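Local coordinates for alpha-fucosidase GH29 (Fusarium graminearum, PDB 4NI3), which probably hydrolyses alpha-L-fucosidic bonds, such as that of the alpha-1,6-linked fucose on the reducing-end N-acetylglucosamine of glycoprotein glycans, as a family 29 glycoside hydrolase, at residues 550-555 against 578-583; 521-526 against 556-561. All coordinates share one frame; numbering follows the deposited sequence. Where two conformers were deposited one is given.

Contact 1 of 2, residues 550-555 against 578-583. With MAN (alpha-D-mannopyranose), chain C.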
# COMPACT_ATOMS: atom_id res chain seq x y z
N ALA A 550 -14.37 11.59 -26.12
CA ALA A 550 -13.20 10.73 -26.00
C ALA A 550 -12.24 11.07 -27.12
O ALA A 550 -12.65 11.27 -28.25
CB ALA A 550 -13.58 9.26 -26.06
N THR A 551 -10.97 11.14 -26.79
CA THR A 551 -9.95 11.34 -27.79
C THR A 551 -9.11 10.07 -27.89
O THR A 551 -8.51 9.64 -26.90
CB THR A 551 -9.07 12.54 -27.43
OG1 THR A 551 -9.91 13.69 -27.26
CG2 THR A 551 -8.06 12.79 -28.52
N LEU A 552 -9.09 9.45 -29.07
CA LEU A 552 -8.29 8.26 -29.32
C LEU A 552 -6.91 8.66 -29.83
O LEU A 552 -6.81 9.50 -30.72
CB LEU A 552 -8.95 7.35 -30.36
CG LEU A 552 -10.42 7.01 -30.12
CD1 LEU A 552 -10.92 6.06 -31.20
CD2 LEU A 552 -10.61 6.40 -28.77
N PHE A 553 -5.87 8.07 -29.28
CA PHE A 553 -4.52 8.31 -29.75
C PHE A 553 -3.93 7.04 -30.31
O PHE A 553 -4.13 5.98 -29.74
CB PHE A 553 -3.61 8.80 -28.62
CG PHE A 553 -3.92 10.17 -28.13
CD1 PHE A 553 -4.93 10.39 -27.19
CD2 PHE A 553 -3.19 11.26 -28.57
CE1 PHE A 553 -5.18 11.66 -26.71
CE2 PHE A 553 -3.44 12.53 -28.08
CZ PHE A 553 -4.44 12.73 -27.16
N SER A 554 -3.16 7.14 -31.39
CA SER A 554 -2.46 5.97 -31.90
C SER A 554 -1.34 5.50 -30.95
O SER A 554 -1.03 4.31 -30.89
CB SER A 554 -1.87 6.26 -33.29
OG SER A 554 -0.92 7.32 -33.22
N GLY A 555 -0.73 6.44 -30.24
CA GLY A 555 0.42 6.14 -29.41
C GLY A 555 0.11 5.42 -28.11
O GLY A 555 -1.04 5.39 -27.65
N GLY A 578 -4.03 3.26 -29.28
CA GLY A 578 -3.02 2.91 -28.29
C GLY A 578 -3.40 3.44 -26.92
O GLY A 578 -3.05 2.83 -25.90
N SER A 579 -4.13 4.54 -26.88
CA SER A 579 -4.47 5.17 -25.61
C SER A 579 -5.67 6.09 -25.81
O SER A 579 -6.00 6.47 -26.94
CB SER A 579 -3.27 5.93 -25.01
OG SER A 579 -2.69 6.86 -25.95
N ILE A 580 -6.34 6.43 -24.72
CA ILE A 580 -7.59 7.17 -24.80
C ILE A 580 -7.69 8.20 -23.68
O ILE A 580 -7.39 7.89 -22.53
CB ILE A 580 -8.84 6.24 -24.69
CG1 ILE A 580 -8.80 5.12 -25.73
CG2 ILE A 580 -10.14 7.06 -24.76
CD1 ILE A 580 -9.93 4.06 -25.58
N VAL A 581 -8.13 9.41 -24.01
CA VAL A 581 -8.45 10.43 -23.01
C VAL A 581 -9.95 10.68 -23.02
O VAL A 581 -10.55 10.96 -24.06
CB VAL A 581 -7.67 11.73 -23.28
CG1 VAL A 581 -8.11 12.85 -22.33
CG2 VAL A 581 -6.16 11.46 -23.17
N VAL A 582 -10.57 10.58 -21.85
CA VAL A 582 -12.02 10.72 -21.72
C VAL A 582 -12.27 11.99 -20.93
O VAL A 582 -11.81 12.12 -19.79
CB VAL A 582 -12.64 9.50 -21.03
CG1 VAL A 582 -14.17 9.66 -20.93
CG2 VAL A 582 -12.29 8.23 -21.79
N SER A 583 -12.99 12.94 -21.53
CA SER A 583 -13.09 14.29 -20.97
C SER A 583 -14.54 14.76 -20.91
O SER A 583 -15.35 14.44 -21.78
CB SER A 583 -12.27 15.27 -21.82
OG SER A 583 -10.92 14.86 -21.97
C1 MAN C . -3.46 17.89 -22.73
C2 MAN C . -4.87 18.49 -22.56
C3 MAN C . -5.63 17.72 -21.47
C4 MAN C . -5.66 16.22 -21.79
C5 MAN C . -4.23 15.70 -22.09
C6 MAN C . -4.21 14.30 -22.66
O2 MAN C . -5.63 18.27 -23.71
O3 MAN C . -6.97 18.20 -21.29
O4 MAN C . -6.19 15.50 -20.69
O5 MAN C . -3.57 16.54 -23.06
O6 MAN C . -3.06 13.65 -22.13
O HOH W 1 -11.01 13.76 -24.67
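A classic beta bulge ends the pairing of two central strands in a four-stranded antiparallel sheet near the C-terminus, where F553 faces both G578 and S579. The short strand axes run 4.6 Å apart at 166°, so the pairing is antiparallel. T551 and V581 form a hydrogen-bonded pair joined by two nearly straight bonds, T551 N to V581 O and V581 N to T551 O. At the bulge, F553 O accepts from G578 N at 2.8 Å in its carbonyl plane and from S579 N at a longer 3.2 Å, the latter donor tilted from that plane. F553 N in turn donates to S579 O.

On the face bearing L552 and I580, the two side chains lie alongside each other, L552 CD2 reaching I580 CG1 at 3.8 Å; A550 CB faces I580 CG2 more loosely. The other face carries T551, F553, S579 and V581 and turns toward the glycan. There the F553 ring, with CG set beside the backbone N (chi1 -69°), crosses obliquely toward the partner strand, where CE1 meets V581 CG2 at 3.7 Å. The same methyl touches C6 of a mannose at 3.5 Å, so it sits between the ring and that sugar; T551 and F553 touch another mannose. A water joins T551 OG1, V581 O and S583 OG, donating to the carbonyl.

S579 closes the bulged end. Its OG, held between backbone N and carbonyl carbon, takes a hydrogen bond from F558 N and donates to G555 O at 2.8 Å, arriving from above the carbonyl plane, 40° out of it.

Contact 2 of 2, residues 521-526 against 556-561. With NAG (2-acetamido-2-deoxy-beta-D-glucopyranose), chain B; NAG (2-acetamido-2-deoxy-beta-D-glucopyranose), chain D.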
# COMPACT_ATOMS: atom_id res chain seq x y z
N LEU A 521 -13.93 9.47 -16.44
CA LEU A 521 -13.12 10.57 -16.95
C LEU A 521 -11.66 10.29 -16.60
O LEU A 521 -11.36 9.70 -15.54
CB LEU A 521 -13.58 11.91 -16.38
CG LEU A 521 -15.06 12.23 -16.62
CD1 LEU A 521 -15.42 13.59 -16.09
CD2 LEU A 521 -15.39 12.11 -18.09
N GLY A 522 -10.75 10.64 -17.49
CA GLY A 522 -9.35 10.40 -17.21
C GLY A 522 -8.52 10.03 -18.40
O GLY A 522 -8.95 10.21 -19.54
N THR A 523 -7.32 9.54 -18.15
CA THR A 523 -6.38 9.23 -19.22
C THR A 523 -6.00 7.75 -19.09
O THR A 523 -5.66 7.29 -18.00
CB THR A 523 -5.13 10.13 -19.16
OG1 THR A 523 -4.39 9.85 -17.97
CG2 THR A 523 -5.53 11.60 -19.17
N PHE A 524 -6.08 7.01 -20.18
CA PHE A 524 -5.98 5.56 -20.16
C PHE A 524 -4.99 5.09 -21.20
O PHE A 524 -5.28 5.10 -22.39
CB PHE A 524 -7.38 4.97 -20.36
CG PHE A 524 -8.39 5.53 -19.41
CD1 PHE A 524 -8.38 5.10 -18.07
CD2 PHE A 524 -9.30 6.50 -19.79
CE1 PHE A 524 -9.29 5.64 -17.16
CE2 PHE A 524 -10.21 7.02 -18.90
CZ PHE A 524 -10.23 6.58 -17.57
N ASP A 525 -3.80 4.67 -20.76
CA ASP A 525 -2.75 4.35 -21.71
C ASP A 525 -2.82 2.86 -22.07
O ASP A 525 -3.73 2.14 -21.61
CB ASP A 525 -1.36 4.76 -21.18
CG ASP A 525 -0.95 4.04 -19.89
OD1 ASP A 525 -1.65 3.11 -19.42
OD2 ASP A 525 0.13 4.39 -19.36
N THR A 526 -1.88 2.39 -22.87
CA THR A 526 -1.88 0.99 -23.28
C THR A 526 -1.81 0.04 -22.08
O THR A 526 -2.49 -0.97 -22.05
CB THR A 526 -0.71 0.70 -24.24
OG1 THR A 526 -0.97 1.32 -25.51
CG2 THR A 526 -0.51 -0.80 -24.44
N PHE A 556 1.16 4.86 -27.53
CA PHE A 556 1.10 4.09 -26.29
C PHE A 556 0.58 4.94 -25.13
O PHE A 556 -0.13 4.44 -24.25
CB PHE A 556 2.53 3.57 -26.01
CG PHE A 556 2.65 2.61 -24.86
CD1 PHE A 556 2.64 1.24 -25.08
CD2 PHE A 556 2.87 3.07 -23.57
CE1 PHE A 556 2.79 0.34 -24.02
CE2 PHE A 556 3.03 2.18 -22.51
CZ PHE A 556 2.98 0.82 -22.74
N ARG A 557 0.92 6.23 -25.14
CA ARG A 557 0.62 7.08 -24.00
C ARG A 557 0.41 8.55 -24.45
O ARG A 557 1.22 9.45 -24.16
CB ARG A 557 1.74 6.94 -22.96
CG ARG A 557 1.49 7.55 -21.60
CD ARG A 557 2.58 7.11 -20.61
NE ARG A 557 2.39 5.73 -20.13
CZ ARG A 557 3.38 4.90 -19.85
NH1 ARG A 557 4.65 5.25 -20.03
NH2 ARG A 557 3.10 3.69 -19.39
N PHE A 558 -0.69 8.76 -25.17
CA PHE A 558 -1.23 10.10 -25.52
C PHE A 558 -0.35 10.89 -26.47
O PHE A 558 -0.27 12.11 -26.40
CB PHE A 558 -1.54 10.90 -24.24
CG PHE A 558 -2.07 10.02 -23.15
CD1 PHE A 558 -3.23 9.28 -23.35
CD2 PHE A 558 -1.34 9.84 -21.97
CE1 PHE A 558 -3.69 8.38 -22.36
CE2 PHE A 558 -1.80 8.95 -20.97
CZ PHE A 558 -2.99 8.23 -21.17
N THR A 559 0.27 10.16 -27.38
CA THR A 559 1.06 10.71 -28.48
C THR A 559 0.53 10.17 -29.80
O THR A 559 -0.28 9.23 -29.82
CB THR A 559 2.55 10.34 -28.36
OG1 THR A 559 2.66 8.91 -28.38
CG2 THR A 559 3.15 10.85 -27.05
N GLY A 560 0.97 10.76 -30.91
CA GLY A 560 0.64 10.23 -32.22
C GLY A 560 -0.61 10.86 -32.78
O GLY A 560 -1.08 11.90 -32.32
N GLU A 561 -1.17 10.21 -33.80
CA GLU A 561 -2.38 10.71 -34.42
C GLU A 561 -3.54 10.58 -33.44
O GLU A 561 -3.61 9.59 -32.69
CB GLU A 561 -2.65 9.96 -35.74
CG GLU A 561 -1.57 10.27 -36.80
CD GLU A 561 -1.66 9.40 -38.06
OE1 GLU A 561 -0.66 9.35 -38.80
OE2 GLU A 561 -2.72 8.79 -38.31
C1 NAG B . 4.35 9.26 -18.06
C2 NAG B . 4.96 9.64 -19.40
C3 NAG B . 4.66 11.10 -19.74
C4 NAG B . 3.17 11.39 -19.61
C5 NAG B . 2.69 10.95 -18.23
C6 NAG B . 1.21 11.15 -18.01
C7 NAG B . 6.95 8.41 -20.10
C8 NAG B . 8.44 8.30 -20.00
N2 NAG B . 6.39 9.40 -19.41
O3 NAG B . 5.12 11.39 -21.06
O4 NAG B . 2.96 12.79 -19.71
O5 NAG B . 2.96 9.55 -18.06
O6 NAG B . 0.43 10.53 -19.03
O7 NAG B . 6.28 7.62 -20.76
C1 NAG D . 4.43 4.98 -15.02
C2 NAG D . 3.28 5.96 -14.92
C3 NAG D . 3.17 6.76 -16.23
C4 NAG D . 4.52 7.39 -16.58
C5 NAG D . 5.62 6.34 -16.54
C6 NAG D . 7.01 6.87 -16.78
C7 NAG D . 1.28 5.59 -13.57
C8 NAG D . 0.04 4.78 -13.38
N2 NAG D . 2.03 5.27 -14.62
O3 NAG D . 2.19 7.77 -16.04
O4 NAG D . 4.51 7.87 -17.92
O5 NAG D . 5.63 5.69 -15.26
O6 NAG D . 7.37 7.86 -15.82
O7 NAG D . 1.57 6.51 -12.81
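R557 meets D525 in a side-on salt bridge, and its chain can be followed outward from CB, which lies 4.2 Å from D525 CB. CG stays alongside that same CB, and CD comes within 3.4 Å of O4 of the chain D N-acetylglucosamine, the oxygen linking it beta-1,4 to the chain B one, as in an N-glycan core. A bend at chi3 (-77°) then brings the guanidinium beside the carboxylate, the two planes 43° apart. NE donates to the anti lone pair of D525 OD2, 2.7 Å away; NH2 reaches the same oxygen at 3.1 Å from above the carboxylate plane. NH1 donates to O7 of the chain B sugar at 3.0 Å. The chain D sugar lies over one guanidinium face, and the F556 ring edge, through CE2, meets the opposite face off-centre. R557 thus grips the sugar pair while D525 orients its guanidinium.

F556 presents a ring face to T526 CB, a CH-pi contact 3.7 Å from the centroid, while F556 O accepts from T526 N. D525 OD1 caps F528 N, so the 556-561 loop packs where edge strand 522-524 gives way to helix 526-532.

How the contacts relate
Contacts 1 and 2 have centres about 5 Å apart and share one sheet, in which strand 579-584 lies between 522-524 and 548-553. Their segments alternate along the chain; the loop that leaves strand 548-553 reaches past strand 579-584 to the end of 522-524. Two probable hydrogen bonds join them: T526 OG1 to G578 O at 2.6 Å, and S554 N to E561 O at 2.8 Å. S579 CB also packs on F524 O at 3.4 Å. Contact 1 meets mannose, contact 2 mainly the N-acetylglucosamine pair, with F558 also near mannose. The sheet is separate from the eight-stranded parallel barrel, which carries the active site in GH29 enzymes, so both contacts are probably structural and glycan-contacting rather than catalytic.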